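Local atomic coordinates of putative general stress protein 26 (Jannaschia sp., PDB entry 2QEA), a protein that is of unproven function but probably binds a flavin, as a general stress protein 26 homologue of the pyridoxamine 5'-phosphate oxidase-like family. Residues L76-S87 with L116-S127. Sequence-based numbering, arbitrary orientation. Where two conformers were deposited one is given.
Sequences LYADLDGTLERS and LLKFTPASGEIS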
# COMPACT_ATOMS: atom_id res chain seq x y z
N LEU A 76 1.68 5.01 8.52
CA LEU A 76 0.67 5.75 7.77
C LEU A 76 0.02 4.79 6.79
O LEU A 76 0.70 4.23 5.93
CB LEU A 76 1.30 6.93 7.02
CG LEU A 76 0.36 7.83 6.20
CD1 LEU A 76 -0.72 8.45 7.07
CD2 LEU A 76 1.17 8.91 5.49
N TYR A 77 -1.29 4.60 6.95
CA TYR A 77 -2.09 3.73 6.08
C TYR A 77 -3.28 4.58 5.64
O TYR A 77 -3.91 5.23 6.48
CB TYR A 77 -2.55 2.48 6.85
CG TYR A 77 -1.42 1.78 7.58
CD1 TYR A 77 -0.66 0.79 6.95
CD2 TYR A 77 -1.09 2.13 8.89
CE1 TYR A 77 0.40 0.15 7.62
CE2 TYR A 77 -0.03 1.50 9.57
CZ TYR A 77 0.71 0.51 8.93
OH TYR A 77 1.74 -0.11 9.59
N ALA A 78 -3.56 4.60 4.34
CA ALA A 78 -4.64 5.44 3.80
C ALA A 78 -5.13 5.01 2.43
O ALA A 78 -4.33 4.73 1.55
CB ALA A 78 -4.16 6.89 3.74
N ASP A 79 -6.46 4.95 2.27
CA ASP A 79 -7.11 4.69 0.99
C ASP A 79 -7.77 6.04 0.68
O ASP A 79 -8.73 6.42 1.35
CB ASP A 79 -8.14 3.56 1.10
CG ASP A 79 -8.83 3.23 -0.23
OD1 ASP A 79 -8.46 3.78 -1.29
OD2 ASP A 79 -9.77 2.41 -0.22
N LEU A 80 -7.25 6.74 -0.33
CA LEU A 80 -7.69 8.09 -0.69
C LEU A 80 -8.40 8.18 -2.04
O LEU A 80 -7.91 7.63 -3.01
CB LEU A 80 -6.48 9.01 -0.77
CG LEU A 80 -5.52 9.07 0.42
CD1 LEU A 80 -4.31 9.89 0.02
CD2 LEU A 80 -6.19 9.64 1.65
N ASP A 81 -9.54 8.88 -2.07
CA ASP A 81 -10.25 9.22 -3.31
C ASP A 81 -9.84 10.66 -3.63
O ASP A 81 -9.69 11.48 -2.72
CB ASP A 81 -11.78 9.15 -3.15
CG ASP A 81 -12.30 7.72 -3.05
OD1 ASP A 81 -11.74 6.80 -3.70
OD2 ASP A 81 -13.30 7.51 -2.34
N GLY A 82 -9.67 10.95 -4.92
CA GLY A 82 -9.26 12.29 -5.35
C GLY A 82 -9.37 12.53 -6.84
O GLY A 82 -10.19 11.90 -7.51
N THR A 83 -8.55 13.45 -7.34
CA THR A 83 -8.51 13.84 -8.75
C THR A 83 -7.06 13.87 -9.24
O THR A 83 -6.23 14.56 -8.63
CB THR A 83 -9.13 15.24 -8.95
OG1 THR A 83 -10.45 15.27 -8.39
CG2 THR A 83 -9.20 15.61 -10.43
N LEU A 84 -6.76 13.13 -10.31
CA LEU A 84 -5.43 13.10 -10.93
C LEU A 84 -5.48 13.95 -12.20
O LEU A 84 -6.47 13.91 -12.94
CB LEU A 84 -5.01 11.66 -11.27
CG LEU A 84 -3.58 11.42 -11.75
CD1 LEU A 84 -2.57 11.75 -10.65
CD2 LEU A 84 -3.40 9.98 -12.20
N GLU A 85 -4.42 14.71 -12.46
CA GLU A 85 -4.33 15.59 -13.63
C GLU A 85 -2.90 15.95 -14.01
O GLU A 85 -1.98 15.79 -13.21
CB GLU A 85 -5.11 16.89 -13.37
CG GLU A 85 -4.61 17.70 -12.16
CD GLU A 85 -5.44 18.95 -11.90
OE1 GLU A 85 -5.65 19.74 -12.84
OE2 GLU A 85 -5.84 19.16 -10.73
N ARG A 86 -2.75 16.45 -15.25
CA ARG A 86 -1.48 16.94 -15.79
C ARG A 86 -1.18 18.28 -15.10
O ARG A 86 -2.12 19.03 -14.80
CB ARG A 86 -1.64 17.22 -17.30
CG ARG A 86 -0.38 17.10 -18.16
CD ARG A 86 -0.16 15.66 -18.62
NE ARG A 86 0.70 15.57 -19.81
CZ ARG A 86 0.93 14.46 -20.53
NH1 ARG A 86 0.38 13.29 -20.20
NH2 ARG A 86 1.72 14.53 -21.59
N SER A 87 0.10 18.59 -14.89
CA SER A 87 0.51 19.87 -14.31
C SER A 87 1.67 20.43 -15.14
O SER A 87 2.63 19.71 -15.41
CB SER A 87 0.92 19.73 -12.86
OG SER A 87 1.20 21.00 -12.30
N LEU A 116 4.57 15.72 -15.24
CA LEU A 116 4.26 15.96 -13.83
C LEU A 116 2.76 15.73 -13.61
O LEU A 116 1.94 16.36 -14.27
CB LEU A 116 4.63 17.40 -13.43
CG LEU A 116 4.44 17.86 -11.98
CD1 LEU A 116 5.27 17.03 -11.01
CD2 LEU A 116 4.79 19.33 -11.84
N LEU A 117 2.43 14.82 -12.69
CA LEU A 117 1.04 14.51 -12.31
C LEU A 117 0.75 15.06 -10.91
O LEU A 117 1.61 14.98 -10.02
CB LEU A 117 0.78 13.00 -12.34
CG LEU A 117 0.90 12.26 -13.68
CD1 LEU A 117 0.61 10.79 -13.48
CD2 LEU A 117 -0.04 12.85 -14.74
N LYS A 118 -0.45 15.61 -10.73
CA LYS A 118 -0.91 16.20 -9.47
C LYS A 118 -2.17 15.47 -8.99
O LYS A 118 -3.18 15.47 -9.70
CB LYS A 118 -1.22 17.69 -9.68
CG LYS A 118 -1.66 18.48 -8.43
CD LYS A 118 -2.02 19.92 -8.78
CE LYS A 118 -2.42 20.71 -7.54
NZ LYS A 118 -2.75 22.13 -7.84
N PHE A 119 -2.08 14.85 -7.81
CA PHE A 119 -3.21 14.14 -7.19
C PHE A 119 -3.70 14.99 -6.01
O PHE A 119 -2.95 15.19 -5.05
CB PHE A 119 -2.79 12.75 -6.70
CG PHE A 119 -3.91 11.98 -6.04
CD1 PHE A 119 -4.82 11.26 -6.81
CD2 PHE A 119 -4.07 12.00 -4.65
CE1 PHE A 119 -5.87 10.56 -6.21
CE2 PHE A 119 -5.11 11.31 -4.03
CZ PHE A 119 -6.02 10.58 -4.81
N THR A 120 -4.94 15.47 -6.10
CA THR A 120 -5.56 16.26 -5.03
C THR A 120 -6.50 15.32 -4.28
O THR A 120 -7.49 14.87 -4.87
CB THR A 120 -6.36 17.46 -5.60
OG1 THR A 120 -5.49 18.32 -6.35
CG2 THR A 120 -7.01 18.27 -4.48
N PRO A 121 -6.19 14.97 -3.01
CA PRO A 121 -7.13 14.13 -2.26
C PRO A 121 -8.43 14.87 -1.90
O PRO A 121 -8.39 16.05 -1.54
CB PRO A 121 -6.35 13.78 -0.98
CG PRO A 121 -4.94 14.07 -1.28
CD PRO A 121 -4.99 15.25 -2.19
N ALA A 122 -9.55 14.16 -2.04
CA ALA A 122 -10.89 14.66 -1.71
C ALA A 122 -11.28 14.13 -0.34
O ALA A 122 -11.74 14.90 0.52
CB ALA A 122 -11.89 14.20 -2.75
N SER A 123 -11.13 12.82 -0.15
CA SER A 123 -11.42 12.14 1.12
C SER A 123 -10.71 10.80 1.21
O SER A 123 -10.11 10.34 0.24
CB SER A 123 -12.93 11.94 1.27
OG SER A 123 -13.45 11.22 0.16
N GLY A 124 -10.78 10.17 2.38
CA GLY A 124 -10.16 8.86 2.59
C GLY A 124 -10.19 8.34 4.01
O GLY A 124 -10.35 9.13 4.95
N GLU A 125 -10.06 7.02 4.16
CA GLU A 125 -10.02 6.38 5.47
C GLU A 125 -8.54 6.23 5.79
O GLU A 125 -7.83 5.48 5.11
CB GLU A 125 -10.75 5.04 5.48
CG GLU A 125 -10.96 4.48 6.90
CD GLU A 125 -11.92 3.30 7.00
OE1 GLU A 125 -12.60 2.96 6.01
OE2 GLU A 125 -11.99 2.71 8.10
N ILE A 126 -8.09 6.95 6.82
CA ILE A 126 -6.68 7.04 7.23
C ILE A 126 -6.45 6.43 8.62
O ILE A 126 -7.25 6.65 9.52
CB ILE A 126 -6.24 8.54 7.30
CG1 ILE A 126 -6.41 9.24 5.94
CG2 ILE A 126 -4.79 8.68 7.79
CD1 ILE A 126 -6.17 10.74 5.99
N SER A 127 -5.35 5.67 8.76
CA SER A 127 -4.90 5.12 10.05
C SER A 127 -3.49 5.66 10.33
O SER A 127 -2.63 5.65 9.45
CB SER A 127 -4.88 3.60 10.06
OG SER A 127 -6.19 3.07 9.94
O HOH W 1 -5.26 17.13 -8.76
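Asp81 and the pair Ala122 and Ser123 form a classic beta bulge between two long antiparallel strands, 76-87 and 116-127. The carbonyl oxygen of Asp81 takes both amides, Ala122 N at 2.8 Å in the carbonyl plane and Ser123 N at 3.2 Å, tilted 28° from it, while Asp81 N donates to Ser123 O. On either side of the bulge, reciprocal backbone bonds join Tyr77 with Ser127, Asp79 with Glu125, Thr83 with Thr120 and Glu85 with Lys118. A water lies 2.8 Å from Thr83 O, to which it probably donates, and is hydrogen-bonded to Thr120 OG1 at 2.7 Å. Gly82 leaves room for the Phe119 ring, whose CZ lies 3.7 Å from Gly82 CA; with CG anti to the backbone N (chi1 180°), the ring reaches across the strand boundary. On the same face, Ile126 CG1 packs 3.9 Å from Ala78 CB. The Asp79 and Asp81 carboxylates find their partners outside the two strands: Asp79 in Gln66 and the Leu29 amide of the second subunit, Asp81 in a salt bridge to Lys24. Strand 63-71 flanks 76-87, the other edge of 114-129 pairs with strand 44-49 near Leu117 and with strand 153-159 near Glu125 to Ser127, and helix 2-13 packs on Leu80, Pro121 and Ile126, within what is probably the family's split-barrel sheet.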